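Chromosome-partitioning ATPase Soj (Thermus thermophilus, PDB 1WCV) hydrolyses ATP and, in its ATP-bound form, cooperatively coats double-stranded DNA as nucleoprotein filaments, probably serving chromosome partitioning. Local coordinates at residues K5-A10 / D113-D118; G60-L65 / V90-E95; A133-V138 / N166-L171; L172-T177 / E199-T204. All coordinates share one frame; numbering follows the deposited sequence.

Contact 1: K5-A10 / D113-D118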
loop_
_atom_site.group_PDB
_atom_site.type_symbol
_atom_site.label_atom_id
_atom_site.label_comp_id
_atom_site.label_asym_id
_atom_site.label_seq_id
_atom_site.Cartn_x
_atom_site.Cartn_y
_atom_site.Cartn_z
ATOM N N LYS A 5 -4.332 6.146 23.327
ATOM C CA LYS A 5 -3.307 6.677 22.382
ATOM C C LYS A 5 -2.115 5.727 22.286
ATOM O O LYS A 5 -1.387 5.534 23.260
ATOM C CB LYS A 5 -2.826 8.055 22.851
ATOM C CG LYS A 5 -1.874 8.751 21.885
ATOM C CD LYS A 5 -2.562 9.089 20.568
ATOM C CE LYS A 5 -1.589 9.719 19.579
ATOM N NZ LYS A 5 -2.232 10.010 18.265
ATOM N N VAL A 6 -1.922 5.136 21.111
ATOM C CA VAL A 6 -0.812 4.212 20.896
ATOM C C VAL A 6 0.500 4.979 20.823
ATOM O O VAL A 6 0.711 5.789 19.924
ATOM C CB VAL A 6 -1.000 3.397 19.592
ATOM C CG1 VAL A 6 0.199 2.490 19.360
ATOM C CG2 VAL A 6 -2.274 2.561 19.683
ATOM N N ARG A 7 1.379 4.722 21.783
ATOM C CA ARG A 7 2.676 5.381 21.836
ATOM C C ARG A 7 3.774 4.322 21.755
ATOM O O ARG A 7 4.802 4.514 21.099
ATOM C CB ARG A 7 2.793 6.178 23.140
ATOM C CG ARG A 7 3.820 7.299 23.114
ATOM C CD ARG A 7 3.702 8.168 24.361
ATOM N NE ARG A 7 3.969 7.397 25.568
ATOM C CZ ARG A 7 5.179 7.018 25.960
ATOM N NH1 ARG A 7 5.321 6.309 27.070
ATOM N NH2 ARG A 7 6.249 7.369 25.261
ATOM N N ARG A 8 3.543 3.194 22.421
ATOM C CA ARG A 8 4.498 2.090 22.424
ATOM C C ARG A 8 4.047 1.014 21.449
ATOM O O ARG A 8 2.923 0.517 21.532
ATOM C CB ARG A 8 4.617 1.488 23.821
ATOM C CG ARG A 8 5.232 2.431 24.831
ATOM C CD ARG A 8 5.156 1.846 26.219
ATOM N NE ARG A 8 5.714 2.742 27.224
ATOM C CZ ARG A 8 5.588 2.552 28.532
ATOM N NH1 ARG A 8 6.125 3.412 29.385
ATOM N NH2 ARG A 8 4.916 1.502 28.983
ATOM N N ILE A 9 4.939 0.663 20.531
ATOM C CA ILE A 9 4.648 -0.339 19.522
ATOM C C ILE A 9 5.651 -1.482 19.594
ATOM O O ILE A 9 6.863 -1.278 19.495
ATOM C CB ILE A 9 4.697 0.293 18.105
ATOM C CG1 ILE A 9 3.672 1.428 18.013
ATOM C CG2 ILE A 9 4.423 -0.761 17.047
ATOM C CD1 ILE A 9 3.795 2.274 16.748
ATOM N N ALA A 10 5.136 -2.692 19.774
ATOM C CA ALA A 10 5.990 -3.858 19.838
ATOM C C ALA A 10 6.043 -4.479 18.450
ATOM O O ALA A 10 5.025 -4.546 17.760
ATOM C CB ALA A 10 5.426 -4.875 20.836
ATOM N N ASP A 113 7.728 10.526 21.517
ATOM C CA ASP A 113 6.427 10.488 20.866
ATOM C C ASP A 113 6.083 9.021 20.625
ATOM O O ASP A 113 4.956 8.592 20.850
ATOM C CB ASP A 113 6.468 11.201 19.513
ATOM C CG ASP A 113 6.651 12.694 19.643
ATOM O OD1 ASP A 113 5.826 13.327 20.332
ATOM O OD2 ASP A 113 7.613 13.228 19.051
ATOM N N LEU A 114 7.078 8.264 20.167
ATOM C CA LEU A 114 6.900 6.847 19.860
ATOM C C LEU A 114 8.047 5.975 20.362
ATOM O O LEU A 114 9.222 6.345 20.272
ATOM C CB LEU A 114 6.772 6.658 18.348
ATOM C CG LEU A 114 5.679 7.444 17.628
ATOM C CD1 LEU A 114 5.923 7.376 16.135
ATOM C CD2 LEU A 114 4.309 6.887 17.980
ATOM N N VAL A 115 7.694 4.802 20.876
ATOM C CA VAL A 115 8.675 3.856 21.387
ATOM C C VAL A 115 8.470 2.512 20.690
ATOM O O VAL A 115 7.391 1.934 20.769
ATOM C CB VAL A 115 8.508 3.654 22.904
ATOM C CG1 VAL A 115 9.632 2.766 23.435
ATOM C CG2 VAL A 115 8.501 5.008 23.609
ATOM N N LEU A 116 9.495 2.041 19.989
ATOM C CA LEU A 116 9.415 0.759 19.279
ATOM C C LEU A 116 10.177 -0.295 20.064
ATOM O O LEU A 116 11.321 -0.077 20.454
ATOM C CB LEU A 116 10.008 0.880 17.868
ATOM C CG LEU A 116 9.118 1.484 16.770
ATOM C CD1 LEU A 116 8.552 2.822 17.212
ATOM C CD2 LEU A 116 9.939 1.651 15.493
ATOM N N LEU A 117 9.544 -1.441 20.294
ATOM C CA LEU A 117 10.186 -2.518 21.045
ATOM C C LEU A 117 10.428 -3.717 20.147
ATOM O O LEU A 117 9.479 -4.390 19.760
ATOM C CB LEU A 117 9.289 -2.943 22.205
ATOM C CG LEU A 117 8.731 -1.847 23.108
ATOM C CD1 LEU A 117 7.650 -2.436 24.005
ATOM C CD2 LEU A 117 9.861 -1.232 23.931
ATOM N N ASP A 118 11.687 -3.985 19.815
ATOM C CA ASP A 118 12.016 -5.127 18.967
ATOM C C ASP A 118 12.095 -6.368 19.846
ATOM O O ASP A 118 13.125 -6.643 20.454
ATOM C CB ASP A 118 13.343 -4.896 18.241
ATOM C CG ASP A 118 13.603 -5.934 17.167
ATOM O OD1 ASP A 118 12.618 -6.517 16.655
ATOM O OD2 ASP A 118 14.782 -6.164 16.819
#

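Contact 2: G60-L65 / V90-E95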
loop_
_atom_site.group_PDB
_atom_site.type_symbol
_atom_site.label_atom_id
_atom_site.label_comp_id
_atom_site.label_asym_id
_atom_site.label_seq_id
_atom_site.Cartn_x
_atom_site.Cartn_y
_atom_site.Cartn_z
ATOM N N GLY A 60 22.916 -1.612 28.571
ATOM C CA GLY A 60 21.688 -1.663 27.799
ATOM C C GLY A 60 20.402 -1.729 28.599
ATOM O O GLY A 60 20.311 -1.218 29.718
ATOM N N VAL A 61 19.399 -2.370 28.008
ATOM C CA VAL A 61 18.090 -2.514 28.628
ATOM C C VAL A 61 18.135 -3.263 29.957
ATOM O O VAL A 61 17.287 -3.045 30.824
ATOM C CB VAL A 61 17.114 -3.241 27.679
ATOM C CG1 VAL A 61 16.906 -2.416 26.423
ATOM C CG2 VAL A 61 17.662 -4.602 27.311
ATOM N N TYR A 62 19.117 -4.143 30.118
ATOM C CA TYR A 62 19.234 -4.904 31.358
ATOM C C TYR A 62 19.438 -3.958 32.529
ATOM O O TYR A 62 18.860 -4.146 33.599
ATOM C CB TYR A 62 20.406 -5.884 31.288
ATOM C CG TYR A 62 20.517 -6.793 32.500
ATOM C CD1 TYR A 62 20.951 -6.304 33.736
ATOM C CD2 TYR A 62 20.189 -8.145 32.409
ATOM C CE1 TYR A 62 21.058 -7.143 34.851
ATOM C CE2 TYR A 62 20.292 -8.991 33.513
ATOM C CZ TYR A 62 20.726 -8.488 34.729
ATOM O OH TYR A 62 20.839 -9.335 35.813
ATOM N N HIS A 63 20.266 -2.942 32.316
ATOM C CA HIS A 63 20.551 -1.958 33.347
ATOM C C HIS A 63 19.333 -1.082 33.606
ATOM O O HIS A 63 19.156 -0.557 34.705
ATOM C CB HIS A 63 21.744 -1.111 32.922
ATOM C CG HIS A 63 22.981 -1.913 32.671
ATOM N ND1 HIS A 63 23.656 -2.573 33.675
ATOM C CD2 HIS A 63 23.645 -2.193 31.525
ATOM C CE1 HIS A 63 24.681 -3.227 33.159
ATOM N NE2 HIS A 63 24.697 -3.013 31.856
ATOM N N LEU A 64 18.492 -0.928 32.587
ATOM C CA LEU A 64 17.280 -0.133 32.727
ATOM C C LEU A 64 16.388 -0.845 33.735
ATOM O O LEU A 64 15.808 -0.223 34.623
ATOM C CB LEU A 64 16.548 -0.025 31.390
ATOM C CG LEU A 64 15.279 0.825 31.423
ATOM C CD1 LEU A 64 15.658 2.294 31.574
ATOM C CD2 LEU A 64 14.482 0.607 30.147
ATOM N N LEU A 65 16.279 -2.160 33.577
ATOM C CA LEU A 65 15.477 -2.978 34.476
ATOM C C LEU A 65 16.264 -3.109 35.770
ATOM O O LEU A 65 15.706 -3.396 36.828
ATOM C CB LEU A 65 15.253 -4.365 33.872
ATOM C CG LEU A 65 14.585 -4.407 32.496
ATOM C CD1 LEU A 65 14.692 -5.809 31.916
ATOM C CD2 LEU A 65 13.137 -3.968 32.618
ATOM N N VAL A 90 20.263 -11.528 28.808
ATOM C CA VAL A 90 19.868 -12.888 29.167
ATOM C C VAL A 90 19.558 -13.109 30.660
ATOM O O VAL A 90 18.608 -13.856 30.999
ATOM C CB VAL A 90 20.944 -13.886 28.665
ATOM C CG1 VAL A 90 20.817 -15.198 29.359
ATOM C CG2 VAL A 90 20.805 -14.050 27.169
ATOM N N GLY A 91 20.384 -12.508 31.533
ATOM C CA GLY A 91 20.188 -12.589 32.983
ATOM C C GLY A 91 18.747 -12.288 33.379
ATOM O O GLY A 91 18.010 -13.203 33.791
ATOM N N ALA A 92 18.286 -11.054 33.163
ATOM C CA ALA A 92 16.928 -10.636 33.534
ATOM C C ALA A 92 15.772 -11.562 33.118
ATOM O O ALA A 92 14.743 -11.600 33.835
ATOM C CB ALA A 92 16.673 -9.198 33.036
ATOM N N THR A 93 15.898 -12.316 32.013
ATOM C CA THR A 93 14.827 -13.218 31.566
ATOM C C THR A 93 14.505 -14.293 32.605
ATOM O O THR A 93 13.342 -14.710 32.783
ATOM C CB THR A 93 15.185 -13.873 30.209
ATOM O OG1 THR A 93 14.235 -13.424 29.222
ATOM C CG2 THR A 93 15.190 -15.421 30.289
ATOM N N VAL A 94 15.545 -14.746 33.302
ATOM C CA VAL A 94 15.347 -15.709 34.337
ATOM C C VAL A 94 14.363 -15.054 35.318
ATOM O O VAL A 94 13.326 -15.647 35.623
ATOM C CB VAL A 94 16.668 -16.082 35.042
ATOM C CG1 VAL A 94 16.324 -16.604 36.418
ATOM C CG2 VAL A 94 17.435 -17.202 34.269
ATOM N N GLU A 95 14.644 -13.818 35.763
ATOM C CA GLU A 95 13.806 -13.040 36.716
ATOM C C GLU A 95 12.536 -12.343 36.146
ATOM O O GLU A 95 11.497 -12.125 36.884
ATOM C CB GLU A 95 14.687 -11.976 37.366
ATOM C CG GLU A 95 16.195 -12.078 37.036
ATOM C CD GLU A 95 16.905 -10.779 37.310
ATOM O OE1 GLU A 95 18.010 -10.809 37.917
ATOM O OE2 GLU A 95 16.377 -9.703 36.913
#

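Contact 3: A133-V138 / N166-L171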
loop_
_atom_site.group_PDB
_atom_site.type_symbol
_atom_site.label_atom_id
_atom_site.label_comp_id
_atom_site.label_asym_id
_atom_site.label_seq_id
_atom_site.Cartn_x
_atom_site.Cartn_y
_atom_site.Cartn_z
ATOM N N ALA A 133 3.851 -4.183 27.869
ATOM C CA ALA A 133 4.141 -2.753 27.947
ATOM C C ALA A 133 3.648 -1.940 26.750
ATOM O O ALA A 133 3.465 -0.722 26.843
ATOM C CB ALA A 133 5.636 -2.553 28.115
ATOM N N ALA A 134 3.427 -2.608 25.628
ATOM C CA ALA A 134 2.989 -1.925 24.416
ATOM C C ALA A 134 1.491 -1.673 24.331
ATOM O O ALA A 134 0.705 -2.276 25.053
ATOM C CB ALA A 134 3.432 -2.728 23.198
ATOM N N GLU A 135 1.099 -0.766 23.441
ATOM C CA GLU A 135 -0.310 -0.490 23.216
ATOM C C GLU A 135 -0.653 -1.019 21.818
ATOM O O GLU A 135 -1.775 -1.441 21.556
ATOM C CB GLU A 135 -0.602 1.008 23.291
ATOM C CG GLU A 135 -0.443 1.623 24.671
ATOM C CD GLU A 135 0.862 2.369 24.829
ATOM O OE1 GLU A 135 1.193 3.173 23.935
ATOM O OE2 GLU A 135 1.554 2.162 25.847
ATOM N N GLY A 136 0.337 -1.005 20.928
ATOM C CA GLY A 136 0.115 -1.487 19.573
ATOM C C GLY A 136 1.155 -2.517 19.186
ATOM O O GLY A 136 2.275 -2.491 19.690
ATOM N N VAL A 137 0.786 -3.434 18.297
ATOM C CA VAL A 137 1.715 -4.463 17.848
ATOM C C VAL A 137 1.764 -4.531 16.328
ATOM O O VAL A 137 0.726 -4.479 15.671
ATOM C CB VAL A 137 1.301 -5.875 18.341
ATOM C CG1 VAL A 137 2.331 -6.902 17.900
ATOM C CG2 VAL A 137 1.149 -5.886 19.857
ATOM N N VAL A 138 2.973 -4.620 15.782
ATOM C CA VAL A 138 3.160 -4.772 14.343
ATOM C C VAL A 138 3.780 -6.156 14.226
ATOM O O VAL A 138 4.811 -6.435 14.846
ATOM C CB VAL A 138 4.124 -3.727 13.753
ATOM C CG1 VAL A 138 4.502 -4.116 12.319
ATOM C CG2 VAL A 138 3.463 -2.357 13.749
ATOM N N ASN A 166 -2.575 -6.820 29.903
ATOM C CA ASN A 166 -2.525 -5.478 29.336
ATOM C C ASN A 166 -3.754 -5.150 28.494
ATOM O O ASN A 166 -3.772 -5.389 27.292
ATOM C CB ASN A 166 -1.247 -5.369 28.496
ATOM C CG ASN A 166 -1.120 -4.045 27.784
ATOM O OD1 ASN A 166 -1.818 -3.090 28.104
ATOM N ND2 ASN A 166 -0.216 -3.981 26.814
ATOM N N PRO A 167 -4.796 -4.579 29.123
ATOM C CA PRO A 167 -6.061 -4.197 28.487
ATOM C C PRO A 167 -5.938 -3.291 27.264
ATOM O O PRO A 167 -6.792 -3.320 26.383
ATOM C CB PRO A 167 -6.820 -3.504 29.620
ATOM C CG PRO A 167 -6.296 -4.192 30.839
ATOM C CD PRO A 167 -4.825 -4.261 30.563
ATOM N N ARG A 168 -4.891 -2.481 27.203
ATOM C CA ARG A 168 -4.762 -1.587 26.059
ATOM C C ARG A 168 -4.008 -2.169 24.868
ATOM O O ARG A 168 -3.778 -1.482 23.878
ATOM C CB ARG A 168 -4.138 -0.249 26.477
ATOM C CG ARG A 168 -2.816 -0.338 27.200
ATOM C CD ARG A 168 -3.020 -0.496 28.691
ATOM N NE ARG A 168 -1.751 -0.478 29.411
ATOM C CZ ARG A 168 -1.630 -0.711 30.713
ATOM N NH1 ARG A 168 -0.436 -0.673 31.286
ATOM N NH2 ARG A 168 -2.704 -0.983 31.439
ATOM N N LEU A 169 -3.646 -3.441 24.949
ATOM C CA LEU A 169 -2.929 -4.088 23.855
ATOM C C LEU A 169 -3.832 -4.326 22.642
ATOM O O LEU A 169 -4.911 -4.911 22.752
ATOM C CB LEU A 169 -2.351 -5.431 24.315
ATOM C CG LEU A 169 -1.480 -6.148 23.274
ATOM C CD1 LEU A 169 -0.255 -5.293 22.958
ATOM C CD2 LEU A 169 -1.042 -7.509 23.817
ATOM N N ARG A 170 -3.376 -3.870 21.481
ATOM C CA ARG A 170 -4.127 -4.055 20.253
ATOM C C ARG A 170 -3.184 -4.270 19.079
ATOM O O ARG A 170 -2.038 -3.820 19.078
ATOM C CB ARG A 170 -5.006 -2.838 19.959
ATOM C CG ARG A 170 -4.231 -1.537 19.846
ATOM C CD ARG A 170 -5.003 -0.496 19.049
ATOM N NE ARG A 170 -6.348 -0.253 19.568
ATOM C CZ ARG A 170 -7.239 0.543 18.983
ATOM N NH1 ARG A 170 -6.930 1.177 17.858
ATOM N NH2 ARG A 170 -8.442 0.704 19.518
ATOM N N LEU A 171 -3.682 -4.967 18.073
ATOM C CA LEU A 171 -2.899 -5.219 16.882
ATOM C C LEU A 171 -2.940 -3.961 16.019
ATOM O O LEU A 171 -4.019 -3.466 15.722
ATOM C CB LEU A 171 -3.520 -6.370 16.108
ATOM C CG LEU A 171 -2.942 -6.670 14.732
ATOM C CD1 LEU A 171 -1.530 -7.232 14.889
ATOM C CD2 LEU A 171 -3.872 -7.662 14.025
#

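Contact 4: L172-T177 / E199-T204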
loop_
_atom_site.group_PDB
_atom_site.type_symbol
_atom_site.label_atom_id
_atom_site.label_comp_id
_atom_site.label_asym_id
_atom_site.label_seq_id
_atom_site.Cartn_x
_atom_site.Cartn_y
_atom_site.Cartn_z
ATOM N N LEU A 172 -1.778 -3.427 15.643
ATOM C CA LEU A 172 -1.767 -2.265 14.766
ATOM C C LEU A 172 -1.887 -2.823 13.353
ATOM O O LEU A 172 -2.679 -2.337 12.541
ATOM C CB LEU A 172 -0.468 -1.462 14.911
ATOM C CG LEU A 172 -0.451 -0.304 15.914
ATOM C CD1 LEU A 172 0.864 0.464 15.774
ATOM C CD2 LEU A 172 -1.625 0.628 15.661
ATOM N N GLY A 173 -1.107 -3.860 13.061
ATOM C CA GLY A 173 -1.190 -4.466 11.746
ATOM C C GLY A 173 -0.200 -5.579 11.480
ATOM O O GLY A 173 0.803 -5.708 12.178
ATOM N N ILE A 174 -0.513 -6.395 10.478
ATOM C CA ILE A 174 0.350 -7.482 10.047
ATOM C C ILE A 174 1.095 -6.929 8.834
ATOM O O ILE A 174 0.479 -6.378 7.923
ATOM C CB ILE A 174 -0.474 -8.695 9.624
ATOM C CG1 ILE A 174 -1.243 -9.241 10.833
ATOM C CG2 ILE A 174 0.449 -9.769 9.028
ATOM C CD1 ILE A 174 -2.397 -10.131 10.455
ATOM N N LEU A 175 2.418 -7.068 8.837
ATOM C CA LEU A 175 3.248 -6.564 7.744
ATOM C C LEU A 175 3.921 -7.668 6.950
ATOM O O LEU A 175 4.660 -8.472 7.503
ATOM C CB LEU A 175 4.342 -5.641 8.289
ATOM C CG LEU A 175 5.364 -5.096 7.274
ATOM C CD1 LEU A 175 4.678 -4.172 6.263
ATOM C CD2 LEU A 175 6.456 -4.329 8.032
ATOM N N VAL A 176 3.671 -7.697 5.645
ATOM C CA VAL A 176 4.307 -8.692 4.791
ATOM C C VAL A 176 5.692 -8.154 4.422
ATOM O O VAL A 176 5.815 -7.042 3.896
ATOM C CB VAL A 176 3.497 -8.929 3.503
ATOM C CG1 VAL A 176 4.196 -9.957 2.628
ATOM C CG2 VAL A 176 2.085 -9.415 3.860
ATOM N N THR A 177 6.730 -8.924 4.740
ATOM C CA THR A 177 8.100 -8.526 4.431
ATOM C C THR A 177 8.734 -9.596 3.555
ATOM O O THR A 177 8.164 -10.674 3.350
ATOM C CB THR A 177 8.967 -8.385 5.719
ATOM O OG1 THR A 177 9.142 -9.673 6.321
ATOM C CG2 THR A 177 8.294 -7.454 6.720
ATOM N N GLU A 199 -8.405 -6.397 6.684
ATOM C CA GLU A 199 -7.867 -5.062 6.934
ATOM C C GLU A 199 -6.695 -5.031 7.905
ATOM O O GLU A 199 -5.983 -4.034 7.990
ATOM C CB GLU A 199 -8.983 -4.136 7.442
ATOM C CG GLU A 199 -9.585 -4.568 8.775
ATOM C CD GLU A 199 -10.724 -3.669 9.230
ATOM O OE1 GLU A 199 -11.768 -3.631 8.542
ATOM O OE2 GLU A 199 -10.577 -3.001 10.277
ATOM N N LYS A 200 -6.502 -6.117 8.644
ATOM C CA LYS A 200 -5.402 -6.177 9.591
ATOM C C LYS A 200 -4.048 -6.149 8.894
ATOM O O LYS A 200 -3.045 -5.771 9.492
ATOM C CB LYS A 200 -5.517 -7.439 10.448
ATOM C CG LYS A 200 -6.761 -7.464 11.322
ATOM C CD LYS A 200 -6.819 -8.712 12.174
ATOM C CE LYS A 200 -7.013 -9.954 11.329
ATOM N NZ LYS A 200 -7.158 -11.168 12.174
ATOM N N VAL A 201 -4.020 -6.519 7.619
ATOM C CA VAL A 201 -2.759 -6.544 6.882
ATOM C C VAL A 201 -2.486 -5.189 6.258
ATOM O O VAL A 201 -3.346 -4.643 5.556
ATOM C CB VAL A 201 -2.805 -7.605 5.757
ATOM C CG1 VAL A 201 -1.428 -7.726 5.085
ATOM C CG2 VAL A 201 -3.264 -8.952 6.332
ATOM N N PHE A 202 -1.307 -4.632 6.535
ATOM C CA PHE A 202 -0.930 -3.344 5.962
ATOM C C PHE A 202 -0.924 -3.475 4.444
ATOM O O PHE A 202 -0.580 -4.527 3.914
ATOM C CB PHE A 202 0.477 -2.945 6.397
ATOM C CG PHE A 202 0.571 -2.455 7.812
ATOM C CD1 PHE A 202 0.085 -1.192 8.157
ATOM C CD2 PHE A 202 1.192 -3.230 8.795
ATOM C CE1 PHE A 202 0.219 -0.705 9.448
ATOM C CE2 PHE A 202 1.332 -2.749 10.100
ATOM C CZ PHE A 202 0.846 -1.484 10.428
ATOM N N TRP A 203 -1.297 -2.398 3.757
ATOM C CA TRP A 203 -1.282 -2.388 2.304
ATOM C C TRP A 203 0.150 -2.260 1.798
ATOM O O TRP A 203 0.485 -2.768 0.736
ATOM C CB TRP A 203 -2.139 -1.237 1.773
ATOM C CG TRP A 203 -3.585 -1.578 1.818
ATOM C CD1 TRP A 203 -4.526 -1.062 2.663
ATOM C CD2 TRP A 203 -4.243 -2.600 1.060
ATOM N NE1 TRP A 203 -5.727 -1.705 2.480
ATOM C CE2 TRP A 203 -5.581 -2.654 1.506
ATOM C CE3 TRP A 203 -3.829 -3.477 0.050
ATOM C CZ2 TRP A 203 -6.510 -3.556 0.978
ATOM C CZ3 TRP A 203 -4.752 -4.373 -0.474
ATOM C CH2 TRP A 203 -6.077 -4.403 -0.005
ATOM N N THR A 204 0.997 -1.575 2.562
ATOM C CA THR A 204 2.393 -1.435 2.171
ATOM C C THR A 204 3.068 -2.780 2.430
ATOM O O THR A 204 2.930 -3.361 3.505
ATOM C CB THR A 204 3.112 -0.359 3.007
ATOM O OG1 THR A 204 2.410 0.883 2.888
ATOM C CG2 THR A 204 4.555 -0.183 2.531
HETATM O O HOH W 1 1.902 -5.756 4.434
#

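Contact 1: K5-A10 / D113-D118
Arg8 to Ala10 and Val115 to Leu117 pair as parallel strands in the centre of the P-loop NTPase sheet, with Arg7 O adding a bond just before strand 8-11. Backbone bonds carry the pairing. Val115 N donates to Arg7 O (2.9 Å), Ile9 N to Val115 O (2.8 Å) and Leu117 N to Ile9 O (2.8 Å), all fairly straight. CA-H...O contacts support them, such as Arg8 CA to Val115 O at 3.3 Å.

The apolar contacts lie on the face shared by Arg8 and Val115, where the side chains run side by side, Arg8 CG 4.0 Å from Val115 CB. On the other face, Leu116 packs on Leu27 and Ala28 of helix 18-33.

The guanidinium of Arg7 rests against a methyl, NH2 lying obliquely 3.7 Å from Val115 CG2, and is paired outside the contact, NH1 forming a salt bridge with Asp109. Its chain bends at chi3 (62°), which sets NE. An alanine here would probably leave Asp109 without its salt-bridge partner, Arg8 NE being only a long, weak one, and remove the group packed on Val115 CG2.

The backbone bonds pair polar groups of both segments, and strand 114-118 places Asp118 to bridge Lys20 of the ATP site.

Contact 2: G60-L65 / V90-E95
Tyr62 and Leu65 meet Ala92 where two short helices, 61-65 and 89-96, pack at the periphery of the P-loop NTPase fold, away from the nucleotide site. The segment axes approach to 9.7 Å and their directions differ by 40°, so the helices touch through a few side chains.

Tyr62 carries most of the contact. Its CG stands anti to the backbone N (chi1 -175°), and the ring reaches across to the second helix with its CD2-CE2 side leading. CD2 and CE2 both lie 3.7 Å from Ala92 CB. Gly91 CA comes to the ring edge, near the ring plane, 3.6 Å from CE2; a CB on Gly91 would run into CE2 as modelled, though the spacing at this edge is uncertain. Leu65 CD1 reaches the same methyl, 4.1 Å from Ala92 CB, so that Ala92 is touched by two side chains one helical turn apart. Leu65 also packs on Leu96, and Val61 on Leu89, extending the apolar seam along helix 89-96.

At the outer end, Tyr62 OH is 3.8 Å from Glu95 OE1, too far for a hydrogen bond; the two side chains cross at about a right angle.

The interface therefore depends on van der Waals packing around one buried methyl group, without a polar bond between the segments to fix the tyrosine's rotation.

Contact 3: A133-V138 / N166-L171
Asn166 reaches over to Ala134 just before the second strand of the beta-alpha-beta crossover formed by strand 136-142, helix 146-164 and strand 170-177, where the two parallel strands are about to pair. From CB, which points toward the other segment, CG stands anti to the backbone N (chi1 177°) and comes 3.7 Å from Ala134 O. At the tip, ND2 donates to that same oxygen in a short bond of 2.6 Å. The acceptor is in the amide plane, and ND2 approaches nearly along the C=O axis. ND2 also donates to Leu131 O, giving the amide two carbonyl partners. OD1 turns to its own chain and accepts from Arg168 N at 3.3 Å, from above its carbonyl plane. This Asx turn accompanies the type I turn Asn166-Leu169, so both ends of the amide are held.

Beyond the turn the strands engage. Arg170 N donates to Glu135 O (2.9 Å), and a weak bond joins Val137 N to Arg170 O. Glu135 sends its OE1 to the backbone N atoms of Arg7 and Arg8, at the start of neighbouring strand 8-11; its CG merely brushes Arg168 CG, and their charged groups stay apart.

Leu158 of the crossover helix packs on both Val137 and Leu169, whose side chains cross obliquely in a tight contact, with Val137 CG2 only 3.5 Å from Leu169 CD1.

Contact 4: L172-T177 / E199-T204
The ring of Phe202 lies against the backbone of strand 170-177, and the strand atoms approach it obliquely. CD2 is 3.3 Å from Ile174 O, CE2 is 3.5 Å from Gly173 CA, and Leu175 CB lies 4.0 Å from CD2. Gly173 makes this possible, since a side chain there would run into CE2. From helix 230-246, Val242 and Glu241 pack on Phe202 and Arg245 forms a cation-pi interaction with it. Trp203 CB points away from the strand, and the side chain packs on Glu241 of the second subunit.

The loop 199-204 also joins the strand through its backbone, in a single bridge between Ile174 and Val201. Ile174 N donates to Lys200 O (2.8 Å), and Phe202 N donates to Ile174 O (2.9 Å). Beside the bridge, Val176 CG2 meets Val201 CG1.

As the loop diverges from the strand, a water takes over the pairing. It accepts from Val176 N at 2.9 Å and donates to Phe202 O and Thr204 O. Leu175 CD1 sits 3.4 Å from Thr204 O.

An alanine in place of Phe202 would probably open a gap over Gly173 and leave Arg245 without its aromatic partner.

Direct and water-mediated bonds together thus satisfy the backbone polar groups of Ile174 and Val176 N along a sheet margin, which is consistent with a set course for the chain toward Pro207, an ATP-binding residue.

In the fold
Contacts 1, 3 and 4 follow one another across the sheet. Contacts 1 and 3 have centres 9 Å apart and meet through Glu135; contacts 3 and 4 share strand 170-177, with centres 16 Å apart, and Val137 O probably accepts from both Leu172 N and Gly173 N. Leu172 also packs on Ile9, linking contacts 1 and 4. Contact 2 is nested within the chain loop closed by contact 1, yet lies 20 Å from it between centres, without touching, and 31 Å from contact 4. The P-loop is close to the other three: side chains of Ala10 and Val137 are each about 9 Å from that of Lys20, and that of Leu175 about 7 Å from Gly19.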